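Local coordinates for rhogap protein (Gallus gallus, PDB 1F7C) that stimulates GTP hydrolysis by the small GTPases RhoA and Cdc42 through the RhoGAP (BH) domain that makes up this chain, at residues S139-H142 with N148-M151; S132-I137 with I209-K214; K70-L75 with T98-T103; K43-V48 with M156-K161. One frame throughout, in Å; residues are numbered along the deposited sequence.

Interaction 1 of 4, residues S139-H142 with N148-M151; sequences SLVH and NRQM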
# COMPACT_ATOMS: atom_id res chain seq x y z
N SER A 139 -13.73 10.75 3.68
CA SER A 139 -13.86 11.33 5.01
C SER A 139 -13.06 10.54 6.05
O SER A 139 -12.44 11.11 6.95
CB SER A 139 -15.33 11.36 5.41
OG SER A 139 -15.43 11.67 6.79
N LEU A 140 -13.08 9.21 5.93
CA LEU A 140 -12.35 8.36 6.87
C LEU A 140 -10.84 8.55 6.75
O LEU A 140 -10.12 8.47 7.75
CB LEU A 140 -12.70 6.89 6.64
CG LEU A 140 -14.09 6.47 7.15
CD1 LEU A 140 -14.39 5.05 6.70
CD2 LEU A 140 -14.13 6.56 8.67
N VAL A 141 -10.35 8.79 5.54
CA VAL A 141 -8.92 8.99 5.35
C VAL A 141 -8.45 10.27 6.01
O VAL A 141 -7.34 10.33 6.54
CB VAL A 141 -8.53 9.02 3.85
CG1 VAL A 141 -7.08 9.48 3.69
CG2 VAL A 141 -8.73 7.64 3.22
N HIS A 142 -9.27 11.31 5.96
CA HIS A 142 -8.89 12.58 6.55
C HIS A 142 -8.98 12.63 8.07
O HIS A 142 -8.58 13.61 8.68
CB HIS A 142 -9.68 13.73 5.92
CG HIS A 142 -9.03 14.27 4.69
ND1 HIS A 142 -8.97 13.57 3.51
CD2 HIS A 142 -8.30 15.40 4.50
CE1 HIS A 142 -8.23 14.23 2.64
NE2 HIS A 142 -7.81 15.35 3.22
N ASN A 148 -0.16 8.27 9.13
CA ASN A 148 -0.78 7.15 8.43
C ASN A 148 -1.27 7.65 7.08
O ASN A 148 -1.06 6.99 6.06
CB ASN A 148 -1.96 6.58 9.21
CG ASN A 148 -1.55 6.05 10.58
OD1 ASN A 148 -1.08 6.80 11.43
ND2 ASN A 148 -1.72 4.75 10.80
N ARG A 149 -1.92 8.80 7.10
CA ARG A 149 -2.44 9.41 5.89
C ARG A 149 -1.32 9.66 4.87
O ARG A 149 -1.44 9.32 3.69
CB ARG A 149 -3.17 10.72 6.22
CG ARG A 149 -3.64 11.50 4.99
CD ARG A 149 -4.54 12.70 5.29
NE ARG A 149 -4.02 13.54 6.37
CZ ARG A 149 -4.33 13.37 7.65
NH1 ARG A 149 -5.15 12.39 8.01
NH2 ARG A 149 -3.80 14.15 8.58
N GLN A 150 -0.22 10.22 5.36
CA GLN A 150 0.92 10.53 4.50
C GLN A 150 1.53 9.32 3.83
O GLN A 150 1.76 9.33 2.63
CB GLN A 150 2.00 11.25 5.29
CG GLN A 150 2.01 12.75 5.09
CD GLN A 150 3.18 13.41 5.81
OE1 GLN A 150 4.32 12.93 5.73
NE2 GLN A 150 2.91 14.52 6.49
N MET A 151 1.81 8.27 4.60
CA MET A 151 2.40 7.08 4.02
C MET A 151 1.41 6.43 3.06
O MET A 151 1.79 5.96 2.00
CB MET A 151 2.79 6.08 5.10
CG MET A 151 3.61 4.96 4.54
SD MET A 151 4.47 4.07 5.82
CE MET A 151 5.69 5.29 6.28

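Interaction 2 of 4, residues S132-I137 with I209-K214; sequences SRVSEI and IENHEK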
# COMPACT_ATOMS: atom_id res chain seq x y z
N SER A 132 -21.28 6.81 -2.83
CA SER A 132 -21.35 6.94 -1.38
C SER A 132 -20.12 6.28 -0.78
O SER A 132 -19.66 6.66 0.30
CB SER A 132 -22.62 6.28 -0.85
OG SER A 132 -23.78 6.97 -1.30
N ARG A 133 -19.58 5.30 -1.49
CA ARG A 133 -18.39 4.58 -1.05
C ARG A 133 -17.15 5.44 -1.03
O ARG A 133 -16.36 5.39 -0.09
CB ARG A 133 -18.15 3.36 -1.95
CG ARG A 133 -18.81 2.11 -1.43
CD ARG A 133 -18.50 0.90 -2.27
NE ARG A 133 -19.11 0.99 -3.58
CZ ARG A 133 -19.35 -0.06 -4.37
NH1 ARG A 133 -19.03 -1.28 -3.96
NH2 ARG A 133 -19.92 0.12 -5.55
N VAL A 134 -16.97 6.25 -2.07
CA VAL A 134 -15.80 7.12 -2.14
C VAL A 134 -15.87 8.23 -1.09
O VAL A 134 -14.87 8.54 -0.44
CB VAL A 134 -15.66 7.71 -3.55
CG1 VAL A 134 -14.47 8.64 -3.63
CG2 VAL A 134 -15.49 6.59 -4.54
N SER A 135 -17.05 8.81 -0.90
CA SER A 135 -17.26 9.89 0.06
C SER A 135 -16.91 9.48 1.49
O SER A 135 -16.16 10.17 2.17
CB SER A 135 -18.71 10.36 0.03
OG SER A 135 -19.19 10.37 -1.30
N GLU A 136 -17.47 8.36 1.93
CA GLU A 136 -17.21 7.85 3.28
C GLU A 136 -15.75 7.51 3.50
O GLU A 136 -15.18 7.85 4.54
CB GLU A 136 -18.06 6.60 3.56
CG GLU A 136 -19.43 6.91 4.15
CD GLU A 136 -19.33 7.56 5.53
OE1 GLU A 136 -20.38 8.04 6.02
OE2 GLU A 136 -18.23 7.57 6.13
N ILE A 137 -15.14 6.86 2.52
CA ILE A 137 -13.74 6.49 2.61
C ILE A 137 -12.90 7.76 2.60
O ILE A 137 -11.93 7.88 3.34
CB ILE A 137 -13.36 5.54 1.45
CG1 ILE A 137 -14.03 4.18 1.71
CG2 ILE A 137 -11.84 5.40 1.34
CD1 ILE A 137 -13.85 3.15 0.62
N ILE A 209 -6.85 3.45 -4.79
CA ILE A 209 -5.96 3.55 -5.95
C ILE A 209 -6.64 4.36 -7.06
O ILE A 209 -6.04 5.28 -7.62
CB ILE A 209 -5.59 2.14 -6.50
CG1 ILE A 209 -4.73 1.39 -5.48
CG2 ILE A 209 -4.84 2.27 -7.84
CD1 ILE A 209 -4.47 -0.06 -5.85
N GLU A 210 -7.89 4.04 -7.34
CA GLU A 210 -8.62 4.73 -8.39
C GLU A 210 -9.06 6.17 -8.13
O GLU A 210 -9.35 6.90 -9.06
CB GLU A 210 -9.82 3.89 -8.82
CG GLU A 210 -9.43 2.75 -9.75
CD GLU A 210 -10.61 1.91 -10.19
OE1 GLU A 210 -11.61 2.50 -10.66
OE2 GLU A 210 -10.53 0.67 -10.07
N ASN A 211 -9.10 6.59 -6.86
CA ASN A 211 -9.52 7.95 -6.55
C ASN A 211 -8.52 8.63 -5.66
O ASN A 211 -8.89 9.50 -4.87
CB ASN A 211 -10.87 7.93 -5.83
CG ASN A 211 -11.94 7.18 -6.61
OD1 ASN A 211 -12.53 7.71 -7.56
ND2 ASN A 211 -12.19 5.94 -6.22
N HIS A 212 -7.24 8.27 -5.78
CA HIS A 212 -6.22 8.85 -4.92
C HIS A 212 -6.08 10.37 -5.04
O HIS A 212 -5.89 11.05 -4.04
CB HIS A 212 -4.87 8.15 -5.15
CG HIS A 212 -4.22 8.50 -6.45
ND1 HIS A 212 -3.31 9.54 -6.56
CD2 HIS A 212 -4.35 7.98 -7.69
CE1 HIS A 212 -2.92 9.64 -7.82
NE2 HIS A 212 -3.54 8.71 -8.52
N GLU A 213 -6.20 10.91 -6.25
CA GLU A 213 -6.08 12.35 -6.44
C GLU A 213 -7.12 13.09 -5.61
O GLU A 213 -6.78 13.95 -4.80
CB GLU A 213 -6.27 12.72 -7.91
CG GLU A 213 -5.40 11.91 -8.85
CD GLU A 213 -4.56 12.78 -9.78
OE1 GLU A 213 -3.82 12.22 -10.63
OE2 GLU A 213 -4.64 14.03 -9.66
N LYS A 214 -8.38 12.75 -5.80
CA LYS A 214 -9.47 13.38 -5.08
C LYS A 214 -9.39 13.15 -3.57
O LYS A 214 -9.46 14.09 -2.78
CB LYS A 214 -10.81 12.87 -5.61
CG LYS A 214 -12.02 13.32 -4.80
CD LYS A 214 -13.28 12.62 -5.30
CE LYS A 214 -14.50 12.96 -4.44
NZ LYS A 214 -14.87 14.40 -4.48

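Interaction 3 of 4, residues K70-L75 with T98-T103; sequences KLLSIL and TSALKT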
# COMPACT_ATOMS: atom_id res chain seq x y z
N LYS A 70 18.18 -8.75 4.36
CA LYS A 70 19.47 -8.09 4.28
C LYS A 70 19.36 -6.65 3.79
O LYS A 70 20.09 -5.78 4.26
CB LYS A 70 20.41 -8.88 3.36
CG LYS A 70 21.83 -8.33 3.35
CD LYS A 70 22.77 -9.18 2.51
CE LYS A 70 24.17 -8.58 2.48
NZ LYS A 70 25.10 -9.39 1.65
N LEU A 71 18.44 -6.40 2.86
CA LEU A 71 18.25 -5.05 2.35
C LEU A 71 17.59 -4.23 3.46
O LEU A 71 17.95 -3.08 3.69
CB LEU A 71 17.36 -5.06 1.10
CG LEU A 71 16.87 -3.71 0.57
CD1 LEU A 71 18.05 -2.78 0.31
CD2 LEU A 71 16.07 -3.91 -0.71
N LEU A 72 16.63 -4.85 4.14
CA LEU A 72 15.93 -4.18 5.23
C LEU A 72 16.90 -3.70 6.29
O LEU A 72 16.90 -2.52 6.66
CB LEU A 72 14.90 -5.13 5.86
CG LEU A 72 13.59 -5.26 5.08
CD1 LEU A 72 12.68 -6.29 5.73
CD2 LEU A 72 12.92 -3.90 5.04
N SER A 73 17.75 -4.60 6.78
CA SER A 73 18.73 -4.27 7.80
C SER A 73 19.59 -3.08 7.39
O SER A 73 20.03 -2.30 8.23
CB SER A 73 19.62 -5.47 8.10
OG SER A 73 20.38 -5.84 6.96
N ILE A 74 19.83 -2.93 6.09
CA ILE A 74 20.63 -1.82 5.61
C ILE A 74 19.80 -0.54 5.53
O ILE A 74 20.32 0.57 5.65
CB ILE A 74 21.21 -2.11 4.21
CG1 ILE A 74 22.11 -3.34 4.27
CG2 ILE A 74 22.00 -0.90 3.71
CD1 ILE A 74 22.75 -3.70 2.94
N LEU A 75 18.49 -0.71 5.32
CA LEU A 75 17.58 0.42 5.21
C LEU A 75 17.16 0.99 6.57
O LEU A 75 16.62 2.08 6.64
CB LEU A 75 16.33 0.02 4.43
CG LEU A 75 16.47 -0.36 2.95
CD1 LEU A 75 15.14 -0.83 2.40
CD2 LEU A 75 16.98 0.83 2.16
N THR A 98 10.54 -4.90 -3.77
CA THR A 98 9.09 -4.82 -3.55
C THR A 98 8.72 -5.67 -2.34
O THR A 98 7.76 -5.37 -1.63
CB THR A 98 8.26 -5.31 -4.76
OG1 THR A 98 8.55 -6.68 -5.04
CG2 THR A 98 8.57 -4.47 -5.99
N SER A 99 9.48 -6.74 -2.12
CA SER A 99 9.22 -7.60 -0.97
C SER A 99 9.63 -6.88 0.31
O SER A 99 8.99 -7.03 1.34
CB SER A 99 9.97 -8.93 -1.12
OG SER A 99 9.25 -9.81 -1.98
N ALA A 100 10.69 -6.09 0.22
CA ALA A 100 11.16 -5.34 1.37
C ALA A 100 10.06 -4.39 1.81
O ALA A 100 9.76 -4.27 3.00
CB ALA A 100 12.41 -4.55 1.02
N LEU A 101 9.45 -3.72 0.84
CA LEU A 101 8.38 -2.78 1.11
C LEU A 101 7.18 -3.45 1.79
O LEU A 101 6.63 -2.92 2.75
CB LEU A 101 7.95 -2.10 -0.19
CG LEU A 101 6.83 -1.05 -0.10
CD1 LEU A 101 7.01 -0.01 -1.19
CD2 LEU A 101 5.47 -1.72 -0.22
N LYS A 102 6.79 -4.63 1.30
CA LYS A 102 5.65 -5.32 1.89
C LYS A 102 5.91 -5.86 3.31
O LYS A 102 5.05 -5.75 4.18
CB LYS A 102 5.18 -6.47 0.98
CG LYS A 102 4.75 -6.04 -0.41
CD LYS A 102 3.93 -7.10 -1.10
CE LYS A 102 4.67 -8.42 -1.21
NZ LYS A 102 3.79 -9.52 -1.71
N THR A 103 7.09 -6.43 3.54
CA THR A 103 7.39 -6.96 4.86
C THR A 103 7.51 -5.83 5.89
O THR A 103 7.12 -6.00 7.04
CB THR A 103 8.68 -7.82 4.87
OG1 THR A 103 9.82 -6.99 4.59
CG2 THR A 103 8.60 -8.91 3.81

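Interaction 4 of 4, residues K43-V48 with M156-K161; sequences KCIHAV and MNHLAK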
# COMPACT_ATOMS: atom_id res chain seq x y z
N LYS A 43 12.51 5.24 -0.78
CA LYS A 43 13.61 4.62 -1.49
C LYS A 43 13.10 3.45 -2.34
O LYS A 43 13.58 3.23 -3.45
CB LYS A 43 14.67 4.11 -0.51
CG LYS A 43 15.40 5.18 0.27
CD LYS A 43 16.39 4.53 1.24
CE LYS A 43 17.10 5.56 2.12
NZ LYS A 43 17.91 6.54 1.34
N CYS A 44 12.12 2.72 -1.81
CA CYS A 44 11.56 1.58 -2.53
C CYS A 44 10.65 2.02 -3.67
O CYS A 44 10.67 1.43 -4.75
CB CYS A 44 10.79 0.68 -1.58
SG CYS A 44 11.82 -0.29 -0.47
N ILE A 45 9.86 3.06 -3.43
CA ILE A 45 8.96 3.56 -4.46
C ILE A 45 9.77 4.07 -5.64
O ILE A 45 9.49 3.75 -6.79
CB ILE A 45 8.08 4.71 -3.94
CG1 ILE A 45 7.06 4.18 -2.93
CG2 ILE A 45 7.37 5.40 -5.09
CD1 ILE A 45 6.46 2.88 -3.34
N HIS A 46 10.79 4.86 -5.33
CA HIS A 46 11.64 5.44 -6.35
C HIS A 46 12.33 4.41 -7.23
O HIS A 46 12.38 4.58 -8.45
CB HIS A 46 12.69 6.35 -5.71
CG HIS A 46 13.58 7.01 -6.71
ND1 HIS A 46 14.78 6.46 -7.12
CD2 HIS A 46 13.41 8.13 -7.44
CE1 HIS A 46 15.31 7.22 -8.06
NE2 HIS A 46 14.50 8.24 -8.28
N ALA A 47 12.86 3.36 -6.62
CA ALA A 47 13.56 2.32 -7.38
C ALA A 47 12.62 1.57 -8.31
O ALA A 47 12.95 1.29 -9.47
CB ALA A 47 14.25 1.34 -6.43
N VAL A 48 11.44 1.22 -7.81
CA VAL A 48 10.48 0.50 -8.62
C VAL A 48 10.06 1.36 -9.80
O VAL A 48 9.99 0.88 -10.92
CB VAL A 48 9.24 0.07 -7.77
CG1 VAL A 48 8.13 -0.47 -8.66
CG2 VAL A 48 9.65 -1.00 -6.79
N MET A 156 -0.53 4.86 -2.41
CA MET A 156 -1.60 4.83 -3.40
C MET A 156 -1.24 5.58 -4.70
O MET A 156 -1.63 5.17 -5.79
CB MET A 156 -2.90 5.40 -2.80
CG MET A 156 -3.50 4.59 -1.66
SD MET A 156 -3.77 2.85 -2.06
CE MET A 156 -2.39 2.12 -1.22
N ASN A 157 -0.50 6.67 -4.57
CA ASN A 157 -0.08 7.44 -5.73
C ASN A 157 0.79 6.53 -6.59
O ASN A 157 0.63 6.46 -7.81
CB ASN A 157 0.72 8.66 -5.28
CG ASN A 157 1.26 9.47 -6.43
OD1 ASN A 157 0.55 10.26 -7.05
ND2 ASN A 157 2.54 9.28 -6.74
N HIS A 158 1.71 5.82 -5.93
CA HIS A 158 2.64 4.91 -6.58
C HIS A 158 1.96 3.70 -7.21
O HIS A 158 2.31 3.29 -8.33
CB HIS A 158 3.70 4.42 -5.57
CG HIS A 158 4.50 3.24 -6.04
ND1 HIS A 158 5.47 3.34 -7.02
CD2 HIS A 158 4.43 1.93 -5.70
CE1 HIS A 158 5.97 2.14 -7.25
NE2 HIS A 158 5.36 1.27 -6.46
N LEU A 159 0.99 3.12 -6.51
CA LEU A 159 0.28 1.95 -7.04
C LEU A 159 -0.56 2.32 -8.26
O LEU A 159 -0.72 1.51 -9.16
CB LEU A 159 -0.60 1.31 -5.96
CG LEU A 159 0.13 0.67 -4.77
CD1 LEU A 159 -0.87 -0.05 -3.90
CD2 LEU A 159 1.18 -0.32 -5.26
N ALA A 160 -1.08 3.55 -8.30
CA ALA A 160 -1.88 4.00 -9.44
C ALA A 160 -1.03 4.02 -10.71
O ALA A 160 -1.52 3.75 -11.81
CB ALA A 160 -2.45 5.40 -9.18
N LYS A 161 0.25 4.36 -10.55
CA LYS A 161 1.20 4.41 -11.65
C LYS A 161 1.54 2.99 -12.07
O LYS A 161 1.68 2.71 -13.25
CB LYS A 161 2.48 5.12 -11.22
CG LYS A 161 2.37 6.61 -11.03
CD LYS A 161 3.73 7.16 -10.69
CE LYS A 161 3.69 8.63 -10.38
NZ LYS A 161 5.09 9.11 -10.17

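Interaction 1 of 4, residues S139-H142 with N148-M151
The CA atoms of Val141 and Arg149 are 6.5 Å apart, the nearest pair across the two segments, where the tail of helix 130-141 passes the first turns of helix 146-164. The contact closes the short turn between these two consecutive helices of the all-helical RhoGAP domain. Arg149 does most of the work. Its chain runs out extended from the backbone, then bends at chi3 (47°). That bend brings the guanidinium round to the backbone of the other segment. Arg149 NH1 donates to Val141 O at 3.3 Å, a weak bond with an angle of 150° at the hydrogen. The carbonyl oxygen sits at the edge of the guanidinium, in its plane. The aliphatic part of the side chain follows the same path, with Arg149 CD 3.9 Å from Val141 O. Behind it, Val141 CG1 reaches Arg149 CG at 4.2 Å. His142 O lies obliquely to the guanidinium, 3.7 Å from Arg149 NH1. Val141 also packs on Ile215 and Phe216 of helix 212-217. The strongest polar partner of Arg149 is Leu144 O in the turn, which also bonds NH1. NH2 forms a salt bridge with Glu146, at the start of its own helix. One arginine thus gathers carbonyl oxygens from the end of a helix and from the turn after it. Its positive charge probably suits the negative end of that helix dipole.

Interaction 2 of 4, residues S132-I137 with I209-K214
Val134 and Asn211 meet where helix 130-141 passes the bend between helices 198-210 and 212-217, in the all-helical RhoGAP fold. The nearest CA atoms, those of the same two residues, are 7.7 Å apart. Asn211 leaves helical backbone angles (phi -129°, psi 30°), so the chain changes direction before the next helix begins. Both side chains start toward the opposing segment and approach each other at a slant. Val134 has CG1 anti to the backbone N, which places CG2 beside that N and lets both methyls face the asparagine. The two methyls lie on one side of the Asn211 amide plane. CG2 of Val134 comes to 3.8 Å from Asn211 ND2. CG1 of Val134 is 4.2 Å from Asn211 CG. No hydrogen bond crosses this contact. The amide nitrogen is used elsewhere: Asn211 ND2 donates to Ile207 O in the preceding helix. That bond ties the bend back to helix 198-210 and helps hold the amide where the valine can rest on it. Ile207 itself also touches Val134 and Ile137, so an apolar patch continues beside the amide. Ile209 and His212, close to Asn211 in the chain, pack against helix 146-164. The meeting lies at the surface of the domain, and its outer margin is formed by Lys214. That chain is extended through its first three torsions, and its methylene CE reaches Val134 CG1 at 4.4 Å.

Interaction 3 of 4, residues K70-L75 with T98-T103
Leu71 and Leu72 pack on Ala100 and Thr103 in a buried helix-helix crossing of the RhoGAP domain, between helices 65-76 and 94-106. The axes of the short segments cross at -67° and approach to 9.8 Å. Ala100 lies at the closest point of the backbones. Ala100 CA and Leu72 CA are 6.2 Å apart, and the alanine methyl sits between two leucine branches. Leu71 CD2 and Leu72 CD2 each lie 4.1 Å from Ala100 CB. Leu72 CD2 also rests near the backbone, 3.8 Å from Ala100 O. Thr103 adds a polar atom to this apolar surface. Its OG1 stands between the backbone N and the carbonyl carbon (chi1 67°), and from there Thr103 OG1 bonds back to Ala100 O at 3.2 Å. The hydroxyl is thereby satisfied within its own helix while an apolar branch covers it. Val68, one turn before Leu72, also touches Thr103. An alanine in place of the threonine lacks the hydroxyl, and would probably leave a gap beside Leu72 CD1 and cost the Ala100 carbonyl a partner. The tightest approach is made by Leu72 CD1, 3.2 Å from Thr103 OG1.

Interaction 4 of 4, residues K43-V48 with M156-K161
Ile45 and Val48 of helix 35-51 take hold of the His158 ring, which projects from helix 146-164. The chi1 of His158 (166°) swings the ring away from the backbone N and out toward the other helix. Ile45 meets it head on and folds its CD1 back over one face (chi2 -41°). Ile45 CD1 lies 3.5 Å from the centroid of the His158 ring and 22° off the normal, a CH-pi contact displaced toward the rim. The second branch joins in, with Ile45 CG2 3.4 Å from His158 ND1. Val48 comes across at about a right angle. At the ring edge, in plane, Val48 CG1 sits 3.7 Å from His158 CE1. The ring nitrogens find partners outside these segments: ND1 bonds to Glu49 and NE2 to the Tyr59 hydroxyl. A phenylalanine here keeps a flat face for Ile45 but lacks both nitrogens, and would probably leave Glu49 and Tyr59 without these mates. Tyr59 adjoins Arg60, the predicted arginine finger, whose side chain is about 12 Å from that of Val48. A buried imidazole thus joins apolar packing to two polar links, and the carboxylate probably keeps a proton on ND1.

Interactions 3 and 4 belong to the buried part of the domain. Interaction 1 is partly buried and interaction 2 lies at the surface. Interactions 1 and 2 share helix 130-141, with centres 11 Å apart, while interactions 1 and 4 share helix 146-164. Interactions 3 and 4 touch through Leu101 and Ile45. Interactions 2 and 4 meet where Ile209 and His212 pack on Met156, Asn157 and Ala160. Interactions 2 and 3 lie on opposite sides of the chain's centre. The chemistry follows the place: a charged side chain reaches backbone oxygens in interaction 1, an amide meets methyls in interaction 2, and aliphatic or ring packing governs interactions 3 and 4.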